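Local atomic coordinates of CELL WALL surface anchor family protein (Streptococcus pneumoniae, PDB entry 2WW8), a protein that probably mediates host-cell recognition as the pilus adhesin (RrgA) of Streptococcus pneumoniae, a cell-wall surface protein that carries bound magnesium and calcium ions. Residues K49-E54 with T86-F91; L62-F67 with S79-A84; Q105-Y110 with I729-K734. All coordinates share one frame; numbering follows the deposited sequence.

Contact 1: K49-E54 with T86-F91; sequences KVVIKE and TGEAIF
Two rows of side chains, one on each face of an antiparallel strand pair, carry the contact between 49-54 and 86-91. The axes of strands 49-54 and 88-91 run 164° apart, and the register is fixed by hydrogen-bonded pairs at Val50-Phe91 and Ile52-Ala89, with Val51-Ile90 a non-hydrogen-bonded pair between them. Ala89 N meets Ile52 O at 2.9 Å with a nearly straight N-H (176°), and Ile52 N returns the bond to Ala89 O. Phe91 N approaches Val50 O nearly along the C=O axis.

On one face Val51 and Ile90 lie side by side and point the same way, Val51 CG2 touching Ile90 CG2 at 3.7 Å. The Val51 side chain crosses that of Glu88 obliquely, and its other methyl, CG1, anti to the backbone N, reaches Glu88 CG at 3.7 Å. The extended Lys49 chain adds its CE to Ile90 CG2 at 3.6 Å, while Lys53 runs alongside Glu88. Lys53 NZ stays 4.5 Å from Glu88 OE2, a proximity of opposite charges rather than a salt bridge; Glu88 OE2 pairs with Arg137, and Lys49 NZ with Glu139.

The opposite face holds Val50, Ile52, Ala89 and Phe91. Phe91 CG is anti to its carbonyl carbon (chi1 -66°), and the ring crosses Ile52 obliquely, with Ile52 CD1 near the ring plane at its edge, 4.0 Å from Phe91 CE2.

Strand 88-94 is one of the two edge strands of this four-stranded sheet in the prealbumin-like domain. Strand 48-55 lies next to it and has strand 724-730 parallel along its other side, while Ile52 and Phe91 both pack on Phe67 of strand 66-71 in the second sheet.

Contact 2: L62-F67 with S79-A84; sequences LGDAVF and SQRTEA
In the prealbumin-like domain, strands 66-71 and 77-81 form a beta hairpin, and the contact covers its open end, where the chain enters the first strand and leaves the second. Phe67 and Gln80 are a hydrogen-bonded pair: Phe67 N reaches Gln80 O at 2.7 Å, nearly along the C=O axis, and Gln80 N returns to Phe67 O. Val66 and Arg81 form the adjoining non-hydrogen-bonded pair.

Arg81 is extended from CB to NE, its CG anti to the backbone N (chi1 174°), so the guanidinium travels along the neighbouring chain. Val66 CG2 lies at the guanidinium edge, in its plane, 3.8 Å from Arg81 NH1. Asp64 runs beside it, the carboxylate and guanidinium planes only 12° apart. Their salt bridge is long, Asp64 OD1 to Arg81 NH2 being 3.9 Å, and purely electrostatic, since the oxygen lies well outside the guanidinium plane.

Thr82, buried, is turned away from a staggered rotamer (chi1 95°). Its OG1 donates a weak hydrogen bond to Leu62 O, whereas CG2 sits in the plane of the Phe67 ring at its edge, 3.7 Å from Phe67 CE2. The same Thr82 methyl presses unusually tightly on Ala65, CG2 to CB 3.3 Å.

Contact 3: Q105-Y110 with I729-K734; sequences QPPVGY and ISKEKK
A type II beta turn, Pro107 to Tyr110, in the loop after strand 97-105 of the prealbumin-like domain meets the loop that continues from strand 724-730. The turn is closed by a bond from Tyr110 N to Pro107 O, and Gly109 takes the positive phi of its third position.

Tyr110 supplies most of the side-chain contact. Its CB lies 3.9 Å from Glu732 O, and also near the bent Lys731 chain, whose CD touches Pro107 CD at 4.0 Å. With CG anti to the carbonyl carbon (chi1 -69°), the ring is carried across the backbone of 731-733. Tyr110 CG lies 4.2 Å from Lys731 CB, which approaches the ring obliquely; CD1 comes within 3.5 Å of Lys733 N and also nears the carbonyl carbon of Glu732. CE1 stays beside Lys733 N at 3.8 Å, after which the lysine side chain takes over: Tyr110 CZ is 3.9 Å from Lys733 CD. At the tip, Tyr110 OH is near that same Lys733 CD and accepts a hydrogen bond from the backbone N of Glu57. The carboxylate of Glu57 pairs with Lys733 NZ, so this one residue holds both tips.

Tyr110 and Lys733 form a single bridge, flanked on one side by a backbone bond between Glu732 and Lys111 and on the other by one from Lys734 N to a lone pair of Gly109 O, 2.8 Å long with an N-H...O angle of 159°.

The three contacts sit in one prealbumin-like domain, although contact 3 draws on a chain segment that returns more than 600 residues later. Contact 2 is nested within the chain loop closed by contact 1; their centres are 8 Å apart. Probable backbone hydrogen bonds join them, Glu54 O to Leu62 N and Glu88 O to Glu83 N, both 2.8 Å. Contact 3 lies about 15 Å from contact 1 and 12 Å from contact 2, centre to centre. Probable backbone hydrogen bonds tie it to both: Lys53 O to Ile729 N (2.7 Å) from contact 1, and Val66 N to Gln105 O (2.8 Å) from contact 2. Residues of the magnesium and calcium sites, such as Asp387 and Asp613, belong to none of these segments.

Contact 1: K49-E54 with T86-F91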
loop_
_atom_site.group_PDB
_atom_site.type_symbol
_atom_site.label_atom_id
_atom_site.label_comp_id
_atom_site.label_asym_id
_atom_site.label_seq_id
_atom_site.Cartn_x
_atom_site.Cartn_y
_atom_site.Cartn_z
ATOM N N LYS A 49 17.580 36.174 -7.747
ATOM C CA LYS A 49 16.654 37.199 -7.259
ATOM C C LYS A 49 17.151 37.939 -6.018
ATOM O O LYS A 49 17.669 37.311 -5.094
ATOM C CB LYS A 49 15.269 36.636 -6.966
ATOM C CG LYS A 49 14.312 37.693 -6.433
ATOM C CD LYS A 49 13.032 37.059 -5.976
ATOM C CE LYS A 49 11.992 38.066 -5.591
ATOM N NZ LYS A 49 10.630 37.456 -5.634
ATOM N N VAL A 50 16.991 39.261 -5.994
ATOM C CA VAL A 50 17.333 40.077 -4.823
ATOM C C VAL A 50 16.335 41.222 -4.648
ATOM O O VAL A 50 15.841 41.768 -5.632
ATOM C CB VAL A 50 18.802 40.561 -4.857
ATOM C CG1 VAL A 50 19.040 41.575 -5.982
ATOM C CG2 VAL A 50 19.214 41.104 -3.493
ATOM N N VAL A 51 16.009 41.558 -3.407
ATOM C CA VAL A 51 15.002 42.577 -3.124
ATOM C C VAL A 51 15.627 43.610 -2.157
ATOM O O VAL A 51 16.365 43.225 -1.241
ATOM C CB VAL A 51 13.698 41.913 -2.564
ATOM C CG1 VAL A 51 12.702 42.930 -1.984
ATOM C CG2 VAL A 51 13.027 40.993 -3.606
ATOM N N ILE A 52 15.373 44.907 -2.372
ATOM C CA ILE A 52 15.857 45.968 -1.471
ATOM C C ILE A 52 14.724 46.818 -0.910
ATOM O O ILE A 52 13.900 47.345 -1.655
ATOM C CB ILE A 52 16.891 46.932 -2.085
ATOM C CG1 ILE A 52 18.031 46.200 -2.802
ATOM C CG2 ILE A 52 17.520 47.756 -0.974
ATOM C CD1 ILE A 52 17.850 46.075 -4.314
ATOM N N LYS A 53 14.697 46.910 0.415
ATOM C CA LYS A 53 13.786 47.774 1.154
ATOM C C LYS A 53 14.589 48.952 1.703
ATOM O O LYS A 53 15.757 48.764 2.086
ATOM C CB LYS A 53 13.151 47.058 2.351
ATOM C CG LYS A 53 12.048 46.079 2.007
ATOM C CD LYS A 53 11.352 45.593 3.264
ATOM C CE LYS A 53 10.090 44.857 2.866
ATOM N NZ LYS A 53 9.146 44.843 4.018
ATOM N N GLU A 54 13.947 50.129 1.736
ATOM C CA GLU A 54 14.486 51.332 2.396
ATOM C C GLU A 54 13.573 51.863 3.505
ATOM O O GLU A 54 12.373 52.078 3.289
ATOM C CB GLU A 54 14.801 52.420 1.374
ATOM C CG GLU A 54 15.742 51.963 0.259
ATOM C CD GLU A 54 16.642 53.079 -0.247
ATOM O OE1 GLU A 54 16.275 54.261 -0.032
ATOM O OE2 GLU A 54 17.696 52.772 -0.856
ATOM N N THR A 86 3.932 47.645 -1.767
ATOM C CA THR A 86 4.920 46.873 -0.996
ATOM C C THR A 86 6.223 47.576 -0.522
ATOM O O THR A 86 6.933 47.050 0.343
ATOM C CB THR A 86 5.270 45.569 -1.769
ATOM O OG1 THR A 86 6.109 45.884 -2.890
ATOM C CG2 THR A 86 4.003 44.825 -2.238
ATOM N N GLY A 87 6.563 48.751 -1.047
ATOM C CA GLY A 87 7.803 49.425 -0.643
ATOM C C GLY A 87 9.111 48.708 -0.942
ATOM O O GLY A 87 10.138 49.030 -0.343
ATOM N N GLU A 88 9.076 47.751 -1.874
ATOM C CA GLU A 88 10.224 46.915 -2.253
ATOM C C GLU A 88 10.726 47.197 -3.666
ATOM O O GLU A 88 9.925 47.411 -4.573
ATOM C CB GLU A 88 9.825 45.428 -2.240
ATOM C CG GLU A 88 9.612 44.739 -0.880
ATOM C CD GLU A 88 8.895 43.388 -0.993
ATOM O OE1 GLU A 88 8.534 42.977 -2.123
ATOM O OE2 GLU A 88 8.675 42.731 0.051
ATOM N N ALA A 89 12.037 47.163 -3.874
ATOM C CA ALA A 89 12.558 47.091 -5.239
ATOM C C ALA A 89 13.096 45.690 -5.564
ATOM O O ALA A 89 14.002 45.195 -4.904
ATOM C CB ALA A 89 13.620 48.147 -5.481
ATOM N N ILE A 90 12.537 45.057 -6.592
ATOM C CA ILE A 90 12.750 43.632 -6.836
ATOM C C ILE A 90 13.491 43.428 -8.153
ATOM O O ILE A 90 12.978 43.830 -9.190
ATOM C CB ILE A 90 11.384 42.902 -6.935
ATOM C CG1 ILE A 90 10.456 43.279 -5.775
ATOM C CG2 ILE A 90 11.574 41.391 -7.035
ATOM C CD1 ILE A 90 8.990 43.163 -6.117
ATOM N N PHE A 91 14.672 42.819 -8.117
ATOM C CA PHE A 91 15.314 42.264 -9.311
ATOM C C PHE A 91 15.061 40.753 -9.496
ATOM O O PHE A 91 15.480 39.941 -8.668
ATOM C CB PHE A 91 16.824 42.512 -9.275
ATOM C CG PHE A 91 17.213 43.962 -9.359
ATOM C CD1 PHE A 91 17.535 44.526 -10.588
ATOM C CD2 PHE A 91 17.261 44.756 -8.215
ATOM C CE1 PHE A 91 17.897 45.863 -10.678
ATOM C CE2 PHE A 91 17.622 46.099 -8.286
ATOM C CZ PHE A 91 17.944 46.657 -9.522
#

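Contact 2: L62-F67 with S79-A84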
loop_
_atom_site.group_PDB
_atom_site.type_symbol
_atom_site.label_atom_id
_atom_site.label_comp_id
_atom_site.label_asym_id
_atom_site.label_seq_id
_atom_site.Cartn_x
_atom_site.Cartn_y
_atom_site.Cartn_z
ATOM N N LEU A 62 10.012 53.573 2.778
ATOM C CA LEU A 62 10.284 54.648 1.811
ATOM C C LEU A 62 10.018 54.238 0.354
ATOM O O LEU A 62 10.482 53.176 -0.100
ATOM C CB LEU A 62 11.760 55.057 1.898
ATOM C CG LEU A 62 12.378 56.152 2.767
ATOM C CD1 LEU A 62 11.671 56.309 4.098
ATOM C CD2 LEU A 62 13.866 55.862 2.940
ATOM N N GLY A 63 9.297 55.086 -0.380
ATOM C CA GLY A 63 9.017 54.849 -1.799
ATOM C C GLY A 63 10.002 55.533 -2.731
ATOM O O GLY A 63 10.820 56.352 -2.300
ATOM N N ASP A 64 9.938 55.177 -4.011
ATOM C CA ASP A 64 10.567 55.956 -5.085
ATOM C C ASP A 64 12.102 55.910 -5.221
ATOM O O ASP A 64 12.666 56.633 -6.045
ATOM C CB ASP A 64 10.045 57.410 -5.097
ATOM C CG ASP A 64 8.513 57.513 -5.185
ATOM O OD1 ASP A 64 7.844 56.492 -5.445
ATOM O OD2 ASP A 64 7.941 58.618 -5.005
ATOM N N ALA A 65 12.782 55.068 -4.443
ATOM C CA ALA A 65 14.221 54.822 -4.628
ATOM C C ALA A 65 14.553 54.091 -5.943
ATOM O O ALA A 65 13.699 53.383 -6.496
ATOM C CB ALA A 65 14.801 54.071 -3.422
ATOM N N VAL A 66 15.778 54.260 -6.445
ATOM C CA VAL A 66 16.130 53.776 -7.781
ATOM C C VAL A 66 17.468 53.028 -7.776
ATOM O O VAL A 66 18.505 53.606 -7.429
ATOM C CB VAL A 66 16.017 54.896 -8.880
ATOM C CG1 VAL A 66 16.909 54.636 -10.102
ATOM C CG2 VAL A 66 14.557 55.086 -9.330
ATOM N N PHE A 67 17.426 51.749 -8.160
ATOM C CA PHE A 67 18.601 50.881 -8.104
ATOM C C PHE A 67 19.100 50.378 -9.439
ATOM O O PHE A 67 18.331 50.236 -10.381
ATOM C CB PHE A 67 18.365 49.676 -7.170
ATOM C CG PHE A 67 18.193 50.065 -5.728
ATOM C CD1 PHE A 67 19.296 50.174 -4.888
ATOM C CD2 PHE A 67 16.926 50.358 -5.226
ATOM C CE1 PHE A 67 19.131 50.548 -3.563
ATOM C CE2 PHE A 67 16.743 50.735 -3.898
ATOM C CZ PHE A 67 17.854 50.835 -3.072
ATOM N N SER A 79 17.830 48.404 -14.398
ATOM C CA SER A 79 17.567 49.258 -13.252
ATOM C C SER A 79 16.133 49.060 -12.765
ATOM O O SER A 79 15.229 48.796 -13.555
ATOM C CB SER A 79 17.854 50.721 -13.610
ATOM O OG SER A 79 16.691 51.357 -14.096
ATOM N N GLN A 80 15.925 49.206 -11.461
ATOM C CA GLN A 80 14.626 48.944 -10.846
ATOM C C GLN A 80 14.279 49.993 -9.789
ATOM O O GLN A 80 15.157 50.550 -9.138
ATOM C CB GLN A 80 14.618 47.530 -10.237
ATOM C CG GLN A 80 13.234 46.916 -9.994
ATOM C CD GLN A 80 12.531 46.464 -11.270
ATOM O OE1 GLN A 80 13.158 45.940 -12.197
ATOM N NE2 GLN A 80 11.216 46.670 -11.319
ATOM N N ARG A 81 12.985 50.219 -9.604
ATOM C CA ARG A 81 12.472 51.332 -8.815
ATOM C C ARG A 81 11.590 50.812 -7.682
ATOM O O ARG A 81 10.691 50.012 -7.928
ATOM C CB ARG A 81 11.703 52.259 -9.774
ATOM C CG ARG A 81 10.939 53.432 -9.191
ATOM C CD ARG A 81 10.579 54.425 -10.298
ATOM N NE ARG A 81 9.642 55.460 -9.854
ATOM C CZ ARG A 81 9.970 56.657 -9.358
ATOM N NH1 ARG A 81 11.238 57.029 -9.212
ATOM N NH2 ARG A 81 9.014 57.504 -8.992
ATOM N N THR A 82 11.818 51.249 -6.445
ATOM C CA THR A 82 11.023 50.709 -5.335
ATOM C C THR A 82 9.503 50.881 -5.522
ATOM O O THR A 82 8.977 51.996 -5.526
ATOM C CB THR A 82 11.533 51.087 -3.909
ATOM O OG1 THR A 82 10.851 52.247 -3.420
ATOM C CG2 THR A 82 13.042 51.313 -3.875
ATOM N N GLU A 83 8.825 49.744 -5.698
ATOM C CA GLU A 83 7.392 49.639 -5.995
ATOM C C GLU A 83 6.473 50.233 -4.924
ATOM O O GLU A 83 6.837 50.315 -3.746
ATOM C CB GLU A 83 7.021 48.190 -6.349
ATOM C CG GLU A 83 7.261 47.859 -7.829
ATOM C CD GLU A 83 8.091 46.596 -8.052
ATOM O OE1 GLU A 83 7.567 45.480 -7.813
ATOM O OE2 GLU A 83 9.272 46.712 -8.474
ATOM N N ALA A 84 5.282 50.637 -5.366
ATOM C CA ALA A 84 4.409 51.562 -4.636
ATOM C C ALA A 84 3.742 51.027 -3.365
ATOM O O ALA A 84 3.921 51.612 -2.295
ATOM C CB ALA A 84 3.375 52.168 -5.583
#

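Contact 3: Q105-Y110 with I729-K734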
loop_
_atom_site.group_PDB
_atom_site.type_symbol
_atom_site.label_atom_id
_atom_site.label_comp_id
_atom_site.label_asym_id
_atom_site.label_seq_id
_atom_site.Cartn_x
_atom_site.Cartn_y
_atom_site.Cartn_z
ATOM N N GLN A 105 19.336 56.808 -7.545
ATOM C CA GLN A 105 18.778 57.907 -6.760
ATOM C C GLN A 105 18.092 57.406 -5.476
ATOM O O GLN A 105 17.443 56.364 -5.501
ATOM C CB GLN A 105 17.881 58.809 -7.619
ATOM C CG GLN A 105 16.483 58.299 -7.923
ATOM C CD GLN A 105 15.642 59.338 -8.651
ATOM O OE1 GLN A 105 16.137 60.063 -9.510
ATOM N NE2 GLN A 105 14.357 59.403 -8.320
ATOM N N PRO A 106 18.274 58.117 -4.344
ATOM C CA PRO A 106 17.564 57.879 -3.073
ATOM C C PRO A 106 16.167 58.514 -3.063
ATOM O O PRO A 106 15.895 59.328 -3.948
ATOM C CB PRO A 106 18.467 58.568 -2.041
ATOM C CG PRO A 106 19.129 59.668 -2.796
ATOM C CD PRO A 106 19.341 59.132 -4.194
ATOM N N PRO A 107 15.289 58.172 -2.093
ATOM C CA PRO A 107 13.991 58.865 -1.998
ATOM C C PRO A 107 14.173 60.351 -1.713
ATOM O O PRO A 107 15.239 60.751 -1.232
ATOM C CB PRO A 107 13.296 58.208 -0.800
ATOM C CG PRO A 107 14.031 56.931 -0.538
ATOM C CD PRO A 107 15.434 57.130 -1.057
ATOM N N VAL A 108 13.157 61.158 -2.016
ATOM C CA VAL A 108 13.243 62.597 -1.764
ATOM C C VAL A 108 13.235 62.820 -0.250
ATOM O O VAL A 108 12.413 62.233 0.461
ATOM C CB VAL A 108 12.154 63.413 -2.517
ATOM C CG1 VAL A 108 12.538 63.555 -3.999
ATOM C CG2 VAL A 108 10.755 62.802 -2.360
ATOM N N GLY A 109 14.169 63.642 0.234
ATOM C CA GLY A 109 14.354 63.863 1.670
ATOM C C GLY A 109 15.574 63.184 2.276
ATOM O O GLY A 109 16.047 63.618 3.327
ATOM N N TYR A 110 16.088 62.143 1.619
ATOM C CA TYR A 110 17.111 61.250 2.171
ATOM C C TYR A 110 18.484 61.342 1.482
ATOM O O TYR A 110 18.573 61.496 0.263
ATOM C CB TYR A 110 16.566 59.794 2.251
ATOM C CG TYR A 110 15.478 59.691 3.311
ATOM C CD1 TYR A 110 15.781 59.328 4.633
ATOM C CD2 TYR A 110 14.154 60.036 3.008
ATOM C CE1 TYR A 110 14.784 59.301 5.622
ATOM C CE2 TYR A 110 13.147 59.997 3.979
ATOM C CZ TYR A 110 13.469 59.632 5.284
ATOM O OH TYR A 110 12.465 59.611 6.228
ATOM N N ILE A 729 17.766 48.833 3.898
ATOM C CA ILE A 729 18.621 50.015 4.056
ATOM C C ILE A 729 17.960 51.061 4.934
ATOM O O ILE A 729 16.869 51.554 4.630
ATOM C CB ILE A 729 19.092 50.608 2.730
ATOM C CG1 ILE A 729 20.214 49.728 2.169
ATOM C CG2 ILE A 729 19.634 52.010 2.972
ATOM C CD1 ILE A 729 20.336 49.782 0.666
ATOM N N SER A 730 18.640 51.334 6.044
ATOM C CA SER A 730 18.330 52.489 6.879
ATOM C C SER A 730 18.918 53.782 6.303
ATOM O O SER A 730 20.132 53.980 6.260
ATOM C CB SER A 730 18.823 52.250 8.304
ATOM O OG SER A 730 17.928 51.359 8.929
ATOM N N LYS A 731 18.050 54.674 5.851
ATOM C CA LYS A 731 18.520 55.878 5.171
ATOM C C LYS A 731 18.617 57.057 6.161
ATOM O O LYS A 731 17.840 57.112 7.129
ATOM C CB LYS A 731 17.599 56.127 3.971
ATOM C CG LYS A 731 17.892 55.276 2.735
ATOM C CD LYS A 731 18.302 56.135 1.510
ATOM C CE LYS A 731 19.812 56.342 1.295
ATOM N NZ LYS A 731 20.720 55.138 1.246
ATOM N N GLU A 732 19.576 57.968 5.951
ATOM C CA GLU A 732 19.686 59.192 6.780
ATOM C C GLU A 732 18.976 60.369 6.104
ATOM O O GLU A 732 19.282 60.716 4.958
ATOM C CB GLU A 732 21.137 59.627 7.096
ATOM C CG GLU A 732 22.191 58.533 7.331
ATOM C CD GLU A 732 22.226 57.986 8.763
ATOM O OE1 GLU A 732 22.379 58.788 9.715
ATOM O OE2 GLU A 732 22.123 56.742 8.942
ATOM N N LYS A 733 18.028 60.975 6.812
ATOM C CA LYS A 733 17.457 62.246 6.367
ATOM C C LYS A 733 18.583 63.202 5.945
ATOM O O LYS A 733 19.565 63.378 6.671
ATOM C CB LYS A 733 16.638 62.872 7.493
ATOM C CG LYS A 733 15.500 63.764 7.037
ATOM C CD LYS A 733 14.173 63.024 7.060
ATOM C CE LYS A 733 13.042 63.997 7.338
ATOM N NZ LYS A 733 11.864 63.247 7.836
ATOM N N LYS A 734 18.472 63.793 4.758
ATOM C CA LYS A 734 19.453 64.810 4.357
ATOM C C LYS A 734 19.127 66.193 4.897
ATOM O O LYS A 734 17.967 66.604 4.998
ATOM C CB LYS A 734 19.762 64.832 2.856
ATOM C CG LYS A 734 18.588 64.996 1.903
ATOM C CD LYS A 734 18.597 66.352 1.208
ATOM C CE LYS A 734 19.629 66.458 0.097
ATOM N NZ LYS A 734 20.983 66.183 0.642
#